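Local structure of putative glutathione S-transferase (Corynebacterium glutamicum, 3M1G) at residues V149-N152 and S156-I159; T232-M237 and L280-Q285; W72-V77 and D291-T296. The protein probably acts as a glutathione transferase of the omega-like, ECM4-related branch, with a thioredoxin-like domain and a helical domain. All coordinates share one frame; numbering follows the deposited sequence.

Interaction 1 of 3, residues V149-N152 and S156-I159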
loop_
_atom_site.group_PDB
_atom_site.type_symbol
_atom_site.label_atom_id
_atom_site.label_comp_id
_atom_site.label_asym_id
_atom_site.label_seq_id
_atom_site.Cartn_x
_atom_site.Cartn_y
_atom_site.Cartn_z
ATOM N N VAL A 149 -30.607 -24.810 5.116
ATOM C CA VAL A 149 -29.279 -24.731 4.551
ATOM C C VAL A 149 -28.867 -26.146 4.209
ATOM O O VAL A 149 -28.774 -27.010 5.078
ATOM C CB VAL A 149 -28.264 -24.122 5.520
ATOM C CG1 VAL A 149 -26.847 -24.194 4.919
ATOM C CG2 VAL A 149 -28.650 -22.668 5.853
ATOM N N VAL A 150 -28.638 -26.375 2.917
ATOM C CA VAL A 150 -28.161 -27.663 2.419
ATOM C C VAL A 150 -26.682 -27.839 2.688
ATOM O O VAL A 150 -26.264 -28.859 3.256
ATOM C CB VAL A 150 -28.475 -27.798 0.915
ATOM C CG1 VAL A 150 -27.909 -29.100 0.370
ATOM C CG2 VAL A 150 -30.003 -27.675 0.712
ATOM N N THR A 151 -25.881 -26.842 2.326
ATOM C CA THR A 151 -24.461 -26.911 2.591
ATOM C C THR A 151 -23.806 -25.532 2.659
ATOM O O THR A 151 -24.179 -24.620 1.925
ATOM C CB THR A 151 -23.694 -27.719 1.489
ATOM O OG1 THR A 151 -22.280 -27.470 1.597
ATOM C CG2 THR A 151 -24.177 -27.338 0.106
ATOM N N ASN A 152 -22.809 -25.412 3.527
ATOM C CA ASN A 152 -21.906 -24.257 3.536
ATOM C C ASN A 152 -20.448 -24.690 3.433
ATOM O O ASN A 152 -19.536 -23.956 3.798
ATOM C CB ASN A 152 -22.119 -23.339 4.769
ATOM C CG ASN A 152 -22.090 -24.075 6.066
ATOM O OD1 ASN A 152 -21.375 -25.060 6.222
ATOM N ND2 ASN A 152 -22.898 -23.606 7.035
ATOM N N SER A 156 -16.501 -28.120 -1.433
ATOM C CA SER A 156 -17.290 -29.086 -2.145
ATOM C C SER A 156 -18.355 -28.445 -3.024
ATOM O O SER A 156 -18.761 -29.041 -4.033
ATOM C CB SER A 156 -17.882 -30.166 -1.208
ATOM O OG SER A 156 -18.871 -29.623 -0.400
ATOM N N ILE A 157 -18.748 -27.207 -2.734
ATOM C CA ILE A 157 -19.734 -26.548 -3.564
ATOM C C ILE A 157 -19.229 -26.409 -4.991
ATOM O O ILE A 157 -19.923 -26.785 -5.914
ATOM C CB ILE A 157 -20.223 -25.187 -2.978
ATOM C CG1 ILE A 157 -21.083 -25.454 -1.748
ATOM C CG2 ILE A 157 -21.053 -24.375 -4.019
ATOM C CD1 ILE A 157 -21.514 -24.195 -0.963
ATOM N N THR A 158 -18.016 -25.904 -5.187
ATOM C CA THR A 158 -17.516 -25.662 -6.535
ATOM C C THR A 158 -17.120 -26.975 -7.217
ATOM O O THR A 158 -17.363 -27.145 -8.415
ATOM C CB THR A 158 -16.332 -24.630 -6.562
ATOM O OG1 THR A 158 -15.334 -25.028 -5.609
ATOM C CG2 THR A 158 -16.841 -23.190 -6.201
ATOM N N ILE A 159 -16.574 -27.927 -6.468
ATOM C CA ILE A 159 -16.268 -29.220 -7.061
ATOM C C ILE A 159 -17.566 -29.850 -7.545
ATOM O O ILE A 159 -17.670 -30.328 -8.674
ATOM C CB ILE A 159 -15.521 -30.160 -6.075
ATOM C CG1 ILE A 159 -14.150 -29.619 -5.728
ATOM C CG2 ILE A 159 -15.346 -31.537 -6.649
ATOM C CD1 ILE A 159 -13.305 -29.234 -6.963
HETATM O O HOH W 1 -21.459 -29.295 -0.870
#

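Interaction 2 of 3, residues T232-M237 and L280-Q285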
loop_
_atom_site.group_PDB
_atom_site.type_symbol
_atom_site.label_atom_id
_atom_site.label_comp_id
_atom_site.label_asym_id
_atom_site.label_seq_id
_atom_site.Cartn_x
_atom_site.Cartn_y
_atom_site.Cartn_z
ATOM N N THR A 232 6.358 -20.012 -16.023
ATOM C CA THR A 232 6.430 -20.973 -17.121
ATOM C C THR A 232 5.087 -21.622 -17.524
ATOM O O THR A 232 5.054 -22.430 -18.421
ATOM C CB THR A 232 7.417 -22.092 -16.796
ATOM O OG1 THR A 232 6.973 -22.793 -15.627
ATOM C CG2 THR A 232 8.869 -21.542 -16.603
ATOM N N ARG A 233 4.002 -21.278 -16.846
ATOM C CA ARG A 233 2.681 -21.828 -17.095
ATOM C C ARG A 233 1.755 -20.620 -17.244
ATOM O O ARG A 233 1.862 -19.668 -16.455
ATOM C CB ARG A 233 2.215 -22.611 -15.875
ATOM C CG ARG A 233 3.025 -23.862 -15.528
ATOM C CD ARG A 233 2.616 -24.371 -14.146
ATOM N NE ARG A 233 3.386 -25.552 -13.736
ATOM C CZ ARG A 233 4.644 -25.514 -13.318
ATOM N NH1 ARG A 233 5.337 -24.370 -13.229
ATOM N NH2 ARG A 233 5.218 -26.629 -12.975
ATOM N N ARG A 234 0.826 -20.659 -18.192
ATOM C CA ARG A 234 -0.091 -19.535 -18.317
ATOM C C ARG A 234 -1.009 -19.370 -17.081
ATOM O O ARG A 234 -1.166 -18.258 -16.560
ATOM C CB ARG A 234 -0.936 -19.643 -19.592
ATOM C CG ARG A 234 -1.876 -18.477 -19.688
ATOM C CD ARG A 234 -2.002 -17.936 -20.995
ATOM N NE ARG A 234 -2.995 -16.871 -21.087
ATOM C CZ ARG A 234 -3.541 -16.526 -22.248
ATOM N NH1 ARG A 234 -3.214 -17.194 -23.358
ATOM N NH2 ARG A 234 -4.457 -15.587 -22.312
ATOM N N TYR A 235 -1.592 -20.480 -16.623
ATOM C CA TYR A 235 -2.430 -20.514 -15.434
ATOM C C TYR A 235 -1.824 -21.539 -14.480
ATOM O O TYR A 235 -0.845 -22.190 -14.824
ATOM C CB TYR A 235 -3.863 -20.878 -15.818
ATOM C CG TYR A 235 -4.448 -19.964 -16.883
ATOM C CD1 TYR A 235 -4.791 -18.655 -16.596
ATOM C CD2 TYR A 235 -4.614 -20.402 -18.182
ATOM C CE1 TYR A 235 -5.315 -17.805 -17.568
ATOM C CE2 TYR A 235 -5.132 -19.573 -19.169
ATOM C CZ TYR A 235 -5.496 -18.290 -18.854
ATOM O OH TYR A 235 -5.996 -17.474 -19.828
ATOM N N LEU A 236 -2.408 -21.708 -13.297
ATOM C CA LEU A 236 -1.767 -22.534 -12.245
ATOM C C LEU A 236 -1.471 -23.956 -12.683
ATOM O O LEU A 236 -0.438 -24.507 -12.287
ATOM C CB LEU A 236 -2.600 -22.578 -10.989
ATOM C CG LEU A 236 -2.584 -21.271 -10.171
ATOM C CD1 LEU A 236 -3.684 -21.315 -9.117
ATOM C CD2 LEU A 236 -1.173 -21.010 -9.559
HETATM N N MSE A 237 -2.394 -24.550 -13.454
HETATM C CA MSE A 237 -2.252 -25.916 -13.911
HETATM C C MSE A 237 -1.984 -26.002 -15.424
HETATM O O MSE A 237 -2.344 -26.993 -16.058
HETATM C CB MSE A 237 -3.507 -26.720 -13.566
HETATM C CG MSE A 237 -3.953 -26.614 -12.111
HETATM SE SE MSE A 237 -2.550 -27.125 -10.834
HETATM C CE MSE A 237 -2.255 -28.869 -11.434
ATOM N N LEU A 280 -3.318 -12.045 -13.092
ATOM C CA LEU A 280 -4.495 -11.400 -12.534
ATOM C C LEU A 280 -5.303 -10.641 -13.556
ATOM O O LEU A 280 -6.537 -10.727 -13.590
ATOM C CB LEU A 280 -4.116 -10.502 -11.355
ATOM C CG LEU A 280 -5.254 -9.734 -10.642
ATOM C CD1 LEU A 280 -6.412 -10.640 -10.196
ATOM C CD2 LEU A 280 -4.669 -8.867 -9.436
ATOM N N ARG A 281 -4.633 -9.898 -14.422
ATOM C CA ARG A 281 -5.335 -9.163 -15.466
ATOM C C ARG A 281 -6.028 -10.099 -16.480
ATOM O O ARG A 281 -7.171 -9.843 -16.900
ATOM C CB ARG A 281 -4.368 -8.213 -16.181
ATOM C CG ARG A 281 -4.026 -6.973 -15.336
ATOM C CD ARG A 281 -3.031 -6.095 -16.021
ATOM N NE ARG A 281 -1.714 -6.705 -16.065
ATOM C CZ ARG A 281 -0.675 -6.216 -16.744
ATOM N NH1 ARG A 281 0.504 -6.814 -16.659
ATOM N NH2 ARG A 281 -0.807 -5.123 -17.490
ATOM N N ASP A 282 -5.317 -11.150 -16.880
ATOM C CA ASP A 282 -5.790 -12.188 -17.840
ATOM C C ASP A 282 -7.098 -12.799 -17.294
ATOM O O ASP A 282 -8.113 -12.835 -17.962
ATOM C CB ASP A 282 -4.640 -13.211 -17.960
ATOM C CG ASP A 282 -4.840 -14.300 -19.044
ATOM O OD1 ASP A 282 -5.806 -14.280 -19.807
ATOM O OD2 ASP A 282 -3.946 -15.167 -19.143
ATOM N N LEU A 283 -7.100 -13.197 -16.034
ATOM C CA LEU A 283 -8.311 -13.723 -15.395
ATOM C C LEU A 283 -9.407 -12.672 -15.274
ATOM O O LEU A 283 -10.569 -12.934 -15.626
ATOM C CB LEU A 283 -7.982 -14.274 -14.013
ATOM C CG LEU A 283 -7.108 -15.534 -13.926
ATOM C CD1 LEU A 283 -6.931 -15.911 -12.455
ATOM C CD2 LEU A 283 -7.737 -16.714 -14.751
ATOM N N PHE A 284 -9.056 -11.478 -14.788
ATOM C CA PHE A 284 -10.039 -10.410 -14.615
ATOM C C PHE A 284 -10.802 -10.152 -15.900
ATOM O O PHE A 284 -12.009 -9.985 -15.879
ATOM C CB PHE A 284 -9.398 -9.099 -14.120
ATOM C CG PHE A 284 -10.392 -7.990 -13.906
ATOM C CD1 PHE A 284 -10.768 -7.155 -14.957
ATOM C CD2 PHE A 284 -10.978 -7.803 -12.649
ATOM C CE1 PHE A 284 -11.742 -6.146 -14.775
ATOM C CE2 PHE A 284 -11.927 -6.783 -12.445
ATOM C CZ PHE A 284 -12.304 -5.956 -13.520
ATOM N N GLN A 285 -10.087 -10.144 -17.007
ATOM C CA GLN A 285 -10.659 -9.835 -18.327
ATOM C C GLN A 285 -11.434 -11.002 -18.931
ATOM O O GLN A 285 -11.993 -10.859 -19.999
ATOM C CB GLN A 285 -9.565 -9.361 -19.277
ATOM C CG GLN A 285 -8.867 -8.083 -18.766
ATOM C CD GLN A 285 -7.599 -7.718 -19.492
ATOM O OE1 GLN A 285 -7.286 -8.264 -20.551
ATOM N NE2 GLN A 285 -6.843 -6.771 -18.914
HETATM O O HOH W 2 -2.182 -15.744 -17.175
#

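Interaction 3 of 3, residues W72-V77 and D291-T296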
loop_
_atom_site.group_PDB
_atom_site.type_symbol
_atom_site.label_atom_id
_atom_site.label_comp_id
_atom_site.label_asym_id
_atom_site.label_seq_id
_atom_site.Cartn_x
_atom_site.Cartn_y
_atom_site.Cartn_z
ATOM N N TRP A 72 -14.471 -16.328 -0.435
ATOM C CA TRP A 72 -14.922 -17.693 -0.460
ATOM C C TRP A 72 -16.211 -17.789 -1.278
ATOM O O TRP A 72 -16.366 -18.691 -2.097
ATOM C CB TRP A 72 -15.130 -18.212 0.964
ATOM C CG TRP A 72 -14.099 -17.764 1.929
ATOM C CD1 TRP A 72 -14.229 -16.756 2.892
ATOM C CD2 TRP A 72 -12.746 -18.225 2.023
ATOM N NE1 TRP A 72 -13.029 -16.598 3.567
ATOM C CE2 TRP A 72 -12.117 -17.492 3.074
ATOM C CE3 TRP A 72 -12.008 -19.185 1.342
ATOM C CZ2 TRP A 72 -10.786 -17.710 3.448
ATOM C CZ3 TRP A 72 -10.687 -19.404 1.711
ATOM C CH2 TRP A 72 -10.086 -18.664 2.757
ATOM N N ALA A 73 -17.122 -16.853 -1.058
ATOM C CA ALA A 73 -18.338 -16.762 -1.852
ATOM C C ALA A 73 -18.069 -16.446 -3.297
ATOM O O ALA A 73 -18.762 -16.961 -4.205
ATOM C CB ALA A 73 -19.314 -15.708 -1.254
ATOM N N HIS A 74 -17.071 -15.592 -3.546
ATOM C CA HIS A 74 -16.739 -15.219 -4.883
ATOM C C HIS A 74 -16.430 -16.469 -5.750
ATOM O O HIS A 74 -16.866 -16.542 -6.897
ATOM C CB HIS A 74 -15.565 -14.207 -4.873
ATOM C CG HIS A 74 -15.472 -13.356 -6.099
ATOM N ND1 HIS A 74 -14.506 -12.376 -6.248
ATOM C CD2 HIS A 74 -16.189 -13.356 -7.243
ATOM C CE1 HIS A 74 -14.646 -11.799 -7.434
ATOM N NE2 HIS A 74 -15.660 -12.378 -8.065
ATOM N N ARG A 75 -15.706 -17.445 -5.213
ATOM C CA ARG A 75 -15.462 -18.702 -5.961
ATOM C C ARG A 75 -16.748 -19.344 -6.533
ATOM O O ARG A 75 -16.778 -19.781 -7.690
ATOM C CB ARG A 75 -14.902 -19.754 -5.038
ATOM C CG ARG A 75 -13.613 -19.426 -4.279
ATOM C CD ARG A 75 -13.288 -20.618 -3.411
ATOM N NE ARG A 75 -12.030 -20.509 -2.715
ATOM C CZ ARG A 75 -11.511 -21.503 -1.987
ATOM N NH1 ARG A 75 -10.374 -21.329 -1.353
ATOM N NH2 ARG A 75 -12.134 -22.682 -1.891
ATOM N N THR A 76 -17.782 -19.402 -5.701
ATOM C CA THR A 76 -19.035 -20.032 -6.067
ATOM C C THR A 76 -19.768 -19.260 -7.131
ATOM O O THR A 76 -20.407 -19.871 -8.045
ATOM C CB THR A 76 -19.970 -20.323 -4.822
ATOM O OG1 THR A 76 -20.563 -19.130 -4.307
ATOM C CG2 THR A 76 -19.231 -20.984 -3.716
ATOM N N VAL A 77 -19.679 -17.931 -7.060
ATOM C CA VAL A 77 -20.325 -17.060 -8.050
ATOM C C VAL A 77 -19.648 -17.161 -9.410
ATOM O O VAL A 77 -20.315 -17.264 -10.463
ATOM C CB VAL A 77 -20.417 -15.592 -7.559
ATOM C CG1 VAL A 77 -21.051 -14.653 -8.640
ATOM C CG2 VAL A 77 -21.232 -15.530 -6.282
ATOM N N ASP A 291 -16.569 -9.545 -14.238
ATOM C CA ASP A 291 -17.978 -9.161 -14.273
ATOM C C ASP A 291 -18.738 -9.673 -13.059
ATOM O O ASP A 291 -19.944 -9.513 -12.992
ATOM C CB ASP A 291 -18.646 -9.529 -15.646
ATOM C CG ASP A 291 -18.754 -11.062 -15.912
ATOM O OD1 ASP A 291 -18.318 -11.903 -15.076
ATOM O OD2 ASP A 291 -19.313 -11.426 -17.000
ATOM N N THR A 292 -18.048 -10.329 -12.115
ATOM C CA THR A 292 -18.629 -10.615 -10.818
ATOM C C THR A 292 -17.854 -9.882 -9.667
ATOM O O THR A 292 -18.078 -10.171 -8.464
ATOM C CB THR A 292 -18.680 -12.110 -10.560
ATOM O OG1 THR A 292 -17.354 -12.663 -10.501
ATOM C CG2 THR A 292 -19.505 -12.866 -11.698
ATOM N N THR A 293 -16.935 -8.979 -10.042
ATOM C CA THR A 293 -16.045 -8.319 -9.076
ATOM C C THR A 293 -16.520 -6.878 -8.874
ATOM O O THR A 293 -16.460 -6.069 -9.816
ATOM C CB THR A 293 -14.594 -8.328 -9.565
ATOM O OG1 THR A 293 -14.180 -9.679 -9.787
ATOM C CG2 THR A 293 -13.626 -7.663 -8.535
ATOM N N ASP A 294 -17.024 -6.591 -7.673
ATOM C CA ASP A 294 -17.495 -5.250 -7.310
ATOM C C ASP A 294 -16.506 -4.631 -6.317
ATOM O O ASP A 294 -16.519 -4.945 -5.113
ATOM C CB ASP A 294 -18.914 -5.306 -6.731
ATOM C CG ASP A 294 -19.537 -3.907 -6.512
ATOM O OD1 ASP A 294 -18.775 -2.991 -6.158
ATOM O OD2 ASP A 294 -20.791 -3.754 -6.688
ATOM N N PHE A 295 -15.639 -3.770 -6.835
ATOM C CA PHE A 295 -14.549 -3.221 -6.022
ATOM C C PHE A 295 -15.058 -2.320 -4.899
ATOM O O PHE A 295 -14.472 -2.296 -3.818
ATOM C CB PHE A 295 -13.539 -2.480 -6.886
ATOM C CG PHE A 295 -12.681 -3.381 -7.724
ATOM C CD1 PHE A 295 -11.684 -4.128 -7.149
ATOM C CD2 PHE A 295 -12.858 -3.454 -9.098
ATOM C CE1 PHE A 295 -10.874 -4.929 -7.920
ATOM C CE2 PHE A 295 -12.075 -4.244 -9.866
ATOM C CZ PHE A 295 -11.059 -4.994 -9.275
ATOM N N THR A 296 -16.164 -1.620 -5.136
ATOM C CA THR A 296 -16.759 -0.763 -4.103
ATOM C C THR A 296 -17.262 -1.563 -2.925
ATOM O O THR A 296 -16.992 -1.205 -1.792
ATOM C CB THR A 296 -17.885 0.114 -4.672
ATOM O OG1 THR A 296 -17.329 0.942 -5.693
ATOM C CG2 THR A 296 -18.537 1.008 -3.586
#

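Interaction 1 of 3, residues V149-N152 and S156-I159
Thr151 and Ile157 meet in a small, buried van der Waals contact where the edge strand of the thioredoxin-like sheet turns into the helix that follows it. The strand, 149-151, and helix 154-163 are close in sequence, and the contact closes the corner between them. Ile157 supplies the apolar surface. Its CG1 lies anti to its carbonyl carbon (chi1 -71°), and the extended second torsion carries CD1 on toward the strand, where it stops 4.0 Å from Thr151 O. Behind that tip, Ile157 CG1 is 4.1 Å from Thr151 CG2, the two side chains lying alongside one another and running opposite ways.

Thr151 OG1, which also lies beside Ile157 CG1, has polar partners of its own. A water bridges the two segments: it donates to Ser156 OG at 2.7 Å and lies 3.2 Å from Thr151 OG1. Each hydroxyl also has a firmer tie to the turn itself, since Ser156 OG bonds to the carboxylate of Asp153 and Thr151 OG1 to the backbone N of the same residue. Asp153 therefore bonds to a hydroxyl of each segment. In related glutathione transferases the corresponding turn commonly receives the gamma-glutamyl part of glutathione; whether it does so here is not established. A glycerol about 6 Å from the Ser156 side chain is consistent with a pocket, though it probably came from the crystallisation liquor.

The strand reaches the turn through an irregularity: a classic beta bulge sets Val150 and Thr151 together opposite the single residue Leu141 of strand 140-143. Leu141 touches both Thr151 and Ile157. Farther along the helix, Thr158 bonds to Glu243 of helix 243-253 and packs on Arg75, Thr76 and Thr79 of helix 71-83, while Ile157 rests on Thr76 of that same helix.

Interaction 2 of 3, residues T232-M237 and L280-Q285
The guanidinium of Arg234 meets the carboxylate of Asp282 side-on, with two nitrogens reaching two oxygens. The NE bond to Asp282 OD2 (2.8 Å) is nearly straight, lies in the guanidinium plane and uses the syn lone pair of the oxygen. NH2 donates to Asp282 OD1 at 3.1 Å, also on the syn side but 28° out of the carboxylate plane, and the two flat groups are turned 31° against each other. A bend at chi2 in the otherwise extended arginine chain goes with this sidelong approach.

The Tyr235 side chain crosses that of Asp282 at about a right angle, with ring and carboxylate planes 38° apart; its OH gives a weak hydrogen bond to Asp282 OD1 at 3.2 Å. Arg234 CG sits 3.5 Å above the plane of the Tyr235 ring, offset toward the rim, so consecutive residues of the loop pack on each other as they reach the helix. This is a buried salt bridge in the helical domain of the glutathione transferase fold, tying the loop between helices 209-229 and 243-253 to helix 274-284. Water adds a further link, donating to Arg234 O and to Asp282 OD2. The remaining arginine nitrogen, NH1, is bonded to the carbonyl of Gly334 in the C-terminal extension. Beside the polar cluster, Leu283 CD2 approaches Tyr235 CE1 obliquely at 3.9 Å.

Interaction 3 of 3, residues W72-V77 and D291-T296
Thr292 and Thr293 receive the ring edge of His74 at a junction characteristic of the glutathione transferase fold, where the first helix of the thioredoxin-like domain, 71-83, packs against the helical domain. The threonines lie on the short link leading into helix 295-305. At Asp291 the CB bond leads away from 72-77, yet its carboxylate comes back toward helix 71-83 to form a salt bridge with Arg81.

Thr292 points toward the helix and divides its two branches between two partners. Its methyl CG2 packs on Val77 CG1 at 3.9 Å. Its hydroxyl, lodged between the backbone N and the carbonyl carbon (chi1 64°), accepts a hydrogen bond from His74 NE2 at 3.0 Å; the oxygen lies within 2° of the ring plane, although the N-H...O angle is a moderate 144°. The hydroxyl's single proton is shared between the carbonyls of Gly288 and Phe289, an arrangement consistent with leaving the oxygen turned to accept from the histidine. His74 ND1 is bonded to Arg254 NH1, so both ring nitrogens have partners, which should restrict rotation of the imidazole.

Thr293 follows with a different orientation, crossing His74 at about a right angle. Its OG1, also in the ring plane, stands 3.2 Å from His74 CE1, and is itself secured by Phe289 O and Tyr249 OH. Asp294 is the N-cap of helix 295-305: its OD1 bonds to the backbone N of Glu297, while OD2 is taken by Asn356. Phe295 opens the helix and packs on Val253 of helix 243-253. One face of its ring is touched from the preceding link, where Thr293 CG2 lies 3.8 Å above the plane of the Phe295 ring, displaced toward the rim.

How the interactions relate
Interaction 3 is the hub, its centre about 17 Å from that of each of the others, which lie 26 Å apart on opposite sides of the chain's centre. Interaction 1 touches it through helix packing, with Thr158 CG2 3.7 Å from Arg75 O. Interaction 2 reaches it through aromatic rings, Phe284 CE2 standing 3.6 Å from Phe295 CE2. In space the contacts run from the sheet edge across the domain junction into the helical domain, although along the chain interaction 3 encloses both others. It is also nearest the predicted nucleophile Cys70: the His74 side chain is about 6 Å from it and that of Ile157 about 11 Å, while interaction 2 lies away from the active site.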